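Local coordinates for protein tryptophane-5-halogenase (Microbispora sp. ATCC PTA-5024, PDB 5UAO) that probably catalyses the flavin-dependent 5-chlorination of a tryptophan in the lanthipeptide NAI-107 during its biosynthesis, at residues Y348-M361 / A391-Y405. Residues are numbered along the deposited sequence; the frame is centred on the assembly and turned at random.
Sequences YAFVEPLESSGLLM and AHRWDAIRWFLSIHY. With FAD (flavin-adenine dinucleotide), chain E.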
# COMPACT_ATOMS: atom_id res chain seq x y z
N TYR A 348 5.80 -19.68 12.42
CA TYR A 348 5.39 -18.29 12.54
C TYR A 348 3.89 -18.16 12.57
O TYR A 348 3.35 -17.58 13.51
CB TYR A 348 6.00 -17.39 11.48
CG TYR A 348 5.44 -15.96 11.52
CD1 TYR A 348 5.64 -15.14 12.64
CD2 TYR A 348 4.62 -15.49 10.49
CE1 TYR A 348 5.08 -13.86 12.70
CE2 TYR A 348 4.11 -14.23 10.54
CZ TYR A 348 4.34 -13.40 11.63
OH TYR A 348 3.78 -12.12 11.65
N ALA A 349 3.21 -18.71 11.58
CA ALA A 349 1.79 -18.48 11.38
C ALA A 349 1.18 -19.57 10.54
O ALA A 349 1.89 -20.23 9.78
CB ALA A 349 1.58 -17.14 10.65
N PHE A 350 -0.16 -19.68 10.58
CA PHE A 350 -0.89 -20.71 9.77
C PHE A 350 -2.31 -20.27 9.64
O PHE A 350 -2.87 -19.76 10.59
CB PHE A 350 -0.91 -22.07 10.48
CG PHE A 350 -1.74 -23.12 9.76
CD1 PHE A 350 -1.17 -23.89 8.78
CD2 PHE A 350 -3.08 -23.27 10.01
CE1 PHE A 350 -1.91 -24.82 8.09
CE2 PHE A 350 -3.83 -24.18 9.31
CZ PHE A 350 -3.25 -24.95 8.35
N VAL A 351 -2.89 -20.40 8.46
CA VAL A 351 -4.37 -20.38 8.31
C VAL A 351 -4.74 -21.60 7.48
O VAL A 351 -3.90 -22.18 6.76
CB VAL A 351 -4.88 -19.14 7.57
CG1 VAL A 351 -4.62 -17.89 8.39
CG2 VAL A 351 -4.26 -19.03 6.18
N GLU A 352 -6.00 -22.01 7.59
CA GLU A 352 -6.47 -23.19 6.88
C GLU A 352 -6.29 -22.96 5.39
O GLU A 352 -6.19 -21.79 4.94
CB GLU A 352 -7.91 -23.47 7.19
CG GLU A 352 -8.91 -22.38 6.83
CD GLU A 352 -10.20 -22.58 7.57
OE1 GLU A 352 -11.03 -23.44 7.24
OE2 GLU A 352 -10.39 -21.88 8.57
N PRO A 353 -6.13 -24.04 4.66
CA PRO A 353 -5.73 -23.89 3.28
C PRO A 353 -6.84 -23.54 2.34
O PRO A 353 -6.77 -23.84 1.14
CB PRO A 353 -5.15 -25.26 2.95
CG PRO A 353 -6.04 -26.16 3.77
CD PRO A 353 -6.08 -25.46 5.07
N LEU A 354 -7.85 -22.80 2.79
CA LEU A 354 -8.95 -22.44 1.86
C LEU A 354 -8.55 -21.57 0.60
O LEU A 354 -9.21 -21.54 -0.48
CB LEU A 354 -10.04 -21.80 2.72
CG LEU A 354 -11.46 -21.65 2.23
CD1 LEU A 354 -12.06 -22.92 1.69
CD2 LEU A 354 -12.25 -21.17 3.45
N GLU A 355 -7.51 -20.81 0.72
CA GLU A 355 -7.00 -20.00 -0.44
C GLU A 355 -5.55 -20.31 -0.84
O GLU A 355 -4.89 -19.51 -1.54
CB GLU A 355 -7.17 -18.52 -0.12
CG GLU A 355 -8.62 -18.08 -0.16
CD GLU A 355 -9.15 -17.87 -1.57
OE1 GLU A 355 -8.34 -18.00 -2.53
OE2 GLU A 355 -10.38 -17.68 -1.72
N SER A 356 -5.05 -21.46 -0.35
CA SER A 356 -3.61 -21.86 -0.37
C SER A 356 -2.59 -20.76 -0.30
O SER A 356 -1.83 -20.48 -1.22
CB SER A 356 -3.29 -22.75 -1.56
OG SER A 356 -3.99 -22.34 -2.65
N SER A 357 -2.61 -20.08 0.81
CA SER A 357 -1.67 -19.05 1.08
C SER A 357 -0.40 -19.57 1.78
O SER A 357 0.51 -18.81 1.96
CB SER A 357 -2.34 -18.06 2.02
OG SER A 357 -3.00 -18.76 3.03
N GLY A 358 -0.35 -20.83 2.23
CA GLY A 358 0.80 -21.31 3.03
C GLY A 358 2.16 -21.12 2.37
O GLY A 358 3.04 -20.46 2.93
N LEU A 359 2.30 -21.69 1.17
CA LEU A 359 3.53 -21.62 0.37
C LEU A 359 3.85 -20.18 -0.07
O LEU A 359 5.01 -19.74 -0.10
CB LEU A 359 3.48 -22.55 -0.82
CG LEU A 359 4.18 -23.93 -0.62
CD1 LEU A 359 3.97 -24.48 0.71
CD2 LEU A 359 3.78 -25.01 -1.61
N LEU A 360 2.81 -19.44 -0.40
CA LEU A 360 2.98 -18.04 -0.71
C LEU A 360 3.63 -17.31 0.42
O LEU A 360 4.51 -16.49 0.22
CB LEU A 360 1.60 -17.41 -0.98
CG LEU A 360 1.54 -15.87 -1.14
CD1 LEU A 360 2.38 -15.36 -2.30
CD2 LEU A 360 0.13 -15.41 -1.36
N MET A 361 3.12 -17.51 1.63
CA MET A 361 3.68 -16.82 2.78
C MET A 361 5.06 -17.28 3.21
O MET A 361 5.83 -16.49 3.85
CB MET A 361 2.68 -16.86 3.92
CG MET A 361 1.49 -15.96 3.66
SD MET A 361 1.78 -14.28 2.95
CE MET A 361 2.78 -13.51 4.25
N ALA A 391 3.13 -9.32 9.64
CA ALA A 391 1.88 -9.22 10.40
C ALA A 391 0.76 -8.66 9.48
O ALA A 391 -0.39 -9.08 9.56
CB ALA A 391 2.03 -8.28 11.61
N HIS A 392 1.07 -7.65 8.69
CA HIS A 392 0.02 -6.97 7.91
C HIS A 392 -0.53 -7.94 6.81
O HIS A 392 -1.73 -8.03 6.55
CB HIS A 392 0.63 -5.70 7.26
CG HIS A 392 -0.30 -5.02 6.31
ND1 HIS A 392 -1.41 -4.33 6.74
CD2 HIS A 392 -0.32 -4.96 4.96
CE1 HIS A 392 -2.05 -3.84 5.69
NE2 HIS A 392 -1.40 -4.19 4.60
N ARG A 393 0.38 -8.64 6.17
CA ARG A 393 0.04 -9.59 5.12
C ARG A 393 -0.80 -10.74 5.70
O ARG A 393 -1.85 -11.06 5.15
CB ARG A 393 1.31 -10.13 4.43
CG ARG A 393 1.75 -9.23 3.26
CD ARG A 393 1.00 -9.65 1.93
NE ARG A 393 2.08 -10.09 1.04
CZ ARG A 393 2.09 -11.06 0.18
NH1 ARG A 393 1.03 -11.77 -0.13
NH2 ARG A 393 3.24 -11.27 -0.44
N TRP A 394 -0.39 -11.32 6.84
CA TRP A 394 -1.14 -12.42 7.42
C TRP A 394 -2.53 -11.97 7.92
O TRP A 394 -3.55 -12.64 7.72
CB TRP A 394 -0.31 -13.07 8.52
CG TRP A 394 0.68 -14.07 8.05
CD1 TRP A 394 1.99 -13.86 7.76
CD2 TRP A 394 0.43 -15.46 7.82
NE1 TRP A 394 2.60 -15.04 7.42
CE2 TRP A 394 1.66 -16.04 7.41
CE3 TRP A 394 -0.71 -16.27 7.86
CZ2 TRP A 394 1.79 -17.40 7.11
CZ3 TRP A 394 -0.57 -17.65 7.56
CH2 TRP A 394 0.66 -18.18 7.15
N ASP A 395 -2.58 -10.80 8.56
CA ASP A 395 -3.82 -10.29 9.09
C ASP A 395 -4.86 -10.03 7.99
O ASP A 395 -6.06 -10.33 8.20
CB ASP A 395 -3.58 -9.03 9.94
CG ASP A 395 -2.91 -9.33 11.31
OD1 ASP A 395 -2.87 -10.51 11.77
OD2 ASP A 395 -2.43 -8.37 11.96
N ALA A 396 -4.42 -9.52 6.85
CA ALA A 396 -5.29 -9.32 5.71
C ALA A 396 -5.86 -10.68 5.18
O ALA A 396 -7.02 -10.72 4.75
CB ALA A 396 -4.60 -8.52 4.59
N ILE A 397 -5.01 -11.71 5.10
CA ILE A 397 -5.44 -13.03 4.70
C ILE A 397 -6.48 -13.52 5.67
O ILE A 397 -7.47 -14.10 5.26
CB ILE A 397 -4.28 -13.97 4.57
CG1 ILE A 397 -3.49 -13.61 3.32
CG2 ILE A 397 -4.71 -15.40 4.48
CD1 ILE A 397 -2.09 -14.15 3.32
N ARG A 398 -6.28 -13.25 6.96
CA ARG A 398 -7.23 -13.71 7.95
C ARG A 398 -8.63 -13.15 7.68
O ARG A 398 -9.61 -13.89 7.67
CB ARG A 398 -6.72 -13.36 9.37
CG ARG A 398 -7.72 -13.64 10.47
CD ARG A 398 -8.33 -12.38 10.98
NE ARG A 398 -9.20 -12.60 12.14
CZ ARG A 398 -8.88 -12.41 13.42
NH1 ARG A 398 -7.73 -11.89 13.78
NH2 ARG A 398 -9.80 -12.66 14.36
N TRP A 399 -8.72 -11.85 7.52
CA TRP A 399 -9.99 -11.20 7.26
C TRP A 399 -10.60 -11.62 5.94
O TRP A 399 -11.78 -11.80 5.87
CB TRP A 399 -9.90 -9.68 7.33
CG TRP A 399 -9.45 -9.21 8.65
CD1 TRP A 399 -8.30 -8.55 8.91
CD2 TRP A 399 -10.09 -9.43 9.91
NE1 TRP A 399 -8.20 -8.29 10.25
CE2 TRP A 399 -9.24 -8.89 10.90
CE3 TRP A 399 -11.26 -10.10 10.31
CZ2 TRP A 399 -9.55 -8.90 12.27
CZ3 TRP A 399 -11.56 -10.14 11.65
CH2 TRP A 399 -10.70 -9.52 12.63
N PHE A 400 -9.79 -11.88 4.92
CA PHE A 400 -10.36 -12.44 3.69
C PHE A 400 -10.95 -13.84 3.90
O PHE A 400 -12.02 -14.13 3.39
CB PHE A 400 -9.21 -12.49 2.63
CG PHE A 400 -9.60 -13.10 1.30
CD1 PHE A 400 -10.79 -12.77 0.67
CD2 PHE A 400 -8.72 -13.94 0.64
CE1 PHE A 400 -11.11 -13.28 -0.58
CE2 PHE A 400 -9.03 -14.47 -0.61
CZ PHE A 400 -10.21 -14.13 -1.22
N LEU A 401 -10.25 -14.72 4.60
CA LEU A 401 -10.81 -16.00 4.91
C LEU A 401 -12.08 -15.86 5.74
O LEU A 401 -13.00 -16.70 5.60
CB LEU A 401 -9.85 -16.93 5.64
CG LEU A 401 -8.62 -17.34 4.80
CD1 LEU A 401 -7.70 -18.25 5.61
CD2 LEU A 401 -9.10 -18.12 3.61
N SER A 402 -12.11 -14.89 6.65
CA SER A 402 -13.29 -14.71 7.54
C SER A 402 -14.61 -14.58 6.72
O SER A 402 -15.64 -15.09 7.12
CB SER A 402 -13.10 -13.48 8.48
OG SER A 402 -13.41 -12.18 7.93
N ILE A 403 -14.56 -13.90 5.58
CA ILE A 403 -15.77 -13.71 4.78
C ILE A 403 -16.14 -14.96 4.00
O ILE A 403 -17.25 -14.99 3.47
CB ILE A 403 -15.72 -12.45 3.88
CG1 ILE A 403 -14.66 -12.58 2.79
CG2 ILE A 403 -15.43 -11.26 4.72
CD1 ILE A 403 -15.13 -12.17 1.46
N HIS A 404 -15.25 -15.97 3.88
CA HIS A 404 -15.64 -17.27 3.28
C HIS A 404 -16.59 -18.00 4.25
O HIS A 404 -17.42 -18.82 3.84
CB HIS A 404 -14.46 -18.19 3.05
CG HIS A 404 -13.45 -17.69 2.05
ND1 HIS A 404 -12.83 -16.47 2.14
CD2 HIS A 404 -12.92 -18.29 0.97
CE1 HIS A 404 -11.95 -16.34 1.16
NE2 HIS A 404 -11.96 -17.44 0.45
N TYR A 405 -16.44 -17.74 5.55
CA TYR A 405 -17.23 -18.39 6.57
C TYR A 405 -18.51 -17.69 6.94
O TYR A 405 -19.57 -18.33 6.99
CB TYR A 405 -16.41 -18.66 7.86
CG TYR A 405 -15.59 -19.94 7.77
CD1 TYR A 405 -16.17 -21.17 8.01
CD2 TYR A 405 -14.24 -19.90 7.37
CE1 TYR A 405 -15.45 -22.31 7.91
CE2 TYR A 405 -13.50 -21.03 7.28
CZ TYR A 405 -14.12 -22.23 7.54
OH TYR A 405 -13.44 -23.33 7.44
PA FAD E . 6.65 -29.03 8.98
O1A FAD E . 6.30 -29.63 7.62
O2A FAD E . 5.81 -29.30 10.25
O5B FAD E . 8.21 -29.28 9.29
C5B FAD E . 8.83 -29.14 10.56
C4B FAD E . 10.24 -29.68 10.44
O4B FAD E . 10.81 -29.26 11.68
C3B FAD E . 10.41 -31.21 10.35
O3B FAD E . 11.50 -31.62 9.37
C2B FAD E . 10.81 -31.61 11.77
O2B FAD E . 11.62 -32.85 11.89
C1B FAD E . 11.57 -30.35 12.20
N9A FAD E . 11.69 -30.27 13.68
C8A FAD E . 10.68 -30.00 14.57
N7A FAD E . 11.19 -29.99 15.83
C5A FAD E . 12.51 -30.28 15.73
C6A FAD E . 13.59 -30.49 16.69
N6A FAD E . 13.34 -30.34 18.03
N1A FAD E . 14.80 -30.75 16.21
C2A FAD E . 15.06 -30.86 14.89
N3A FAD E . 14.11 -30.71 13.97
C4A FAD E . 12.84 -30.43 14.34
N1 FAD E . 0.01 -24.68 2.16
C2 FAD E . -0.17 -24.43 0.82
O2 FAD E . 0.59 -23.61 0.21
N3 FAD E . -1.15 -25.05 0.11
C4 FAD E . -2.00 -25.94 0.64
O4 FAD E . -2.89 -26.45 -0.11
C4X FAD E . -1.84 -26.26 2.10
N5 FAD E . -2.68 -27.10 2.78
C5X FAD E . -2.52 -27.37 4.10
C6 FAD E . -3.41 -28.23 4.72
C7 FAD E . -3.31 -28.51 6.08
C7M FAD E . -4.23 -29.46 6.78
C8 FAD E . -2.22 -27.93 6.85
C8M FAD E . -2.11 -28.25 8.33
C9 FAD E . -1.33 -27.06 6.23
C9A FAD E . -1.43 -26.72 4.88
N10 FAD E . -0.53 -25.80 4.24
C10 FAD E . -0.75 -25.56 2.85
C1' FAD E . 0.67 -25.15 4.86
C2' FAD E . 1.88 -26.02 4.28
O2' FAD E . 1.47 -27.34 4.62
C3' FAD E . 3.35 -26.27 4.79
O3' FAD E . 4.14 -27.42 4.32
C4' FAD E . 3.27 -26.86 6.17
O4' FAD E . 1.89 -26.86 6.65
C5' FAD E . 4.35 -26.14 6.97
O5' FAD E . 5.62 -26.56 6.57
P FAD E . 6.76 -26.41 7.73
O1P FAD E . 6.64 -25.09 8.38
O2P FAD E . 8.03 -26.71 6.95
O3P FAD E . 6.52 -27.40 8.93
O HOH W 1 5.26 -16.10 6.60
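With its CG turned anti to the carbonyl carbon (chi1 -83°), W394 slides its indole between A349 and M361, whose own chain, bent at chi2 and chi3, curls over the ring. A349 CB sits almost centrally over one face, 3.3 Å from the centroid of the six-membered ring, while M361 CG covers the opposite face nearer the rim, and M361 SD makes a more distant Met-aromatic contact above the pyrrole ring. Y348 turns its edge toward the indole face in an offset edge-to-face pair, planes at 72°. The buried W394 NE1 donates to a water in the ring plane, 3.0 Å away, and that water donates to M361 O. Cutting W394 back to an alanine would probably open a gap between A349 and M361 and leave the water without its indole donor. One and two turns further along the helix, I397 and L401 receive V351, with V351 CB 3.5 Å from L401 CD1. Beyond them the contact turns polar: H404 NE2 donates a nearly straight bond of 2.7 Å to the anti lone pair of E355 OE2. Y405 OH donates to E352 OE1, though the modelled length is doubtfully short; W283 NE1 also bonds to E352 OE1. Helix 383-406 thus backs the loop setting P353 and S356 against the isoalloxazine, and helix 358-372, whose L359 N donates to FAD O2, part of the flavin site of a tryptophan halogenase.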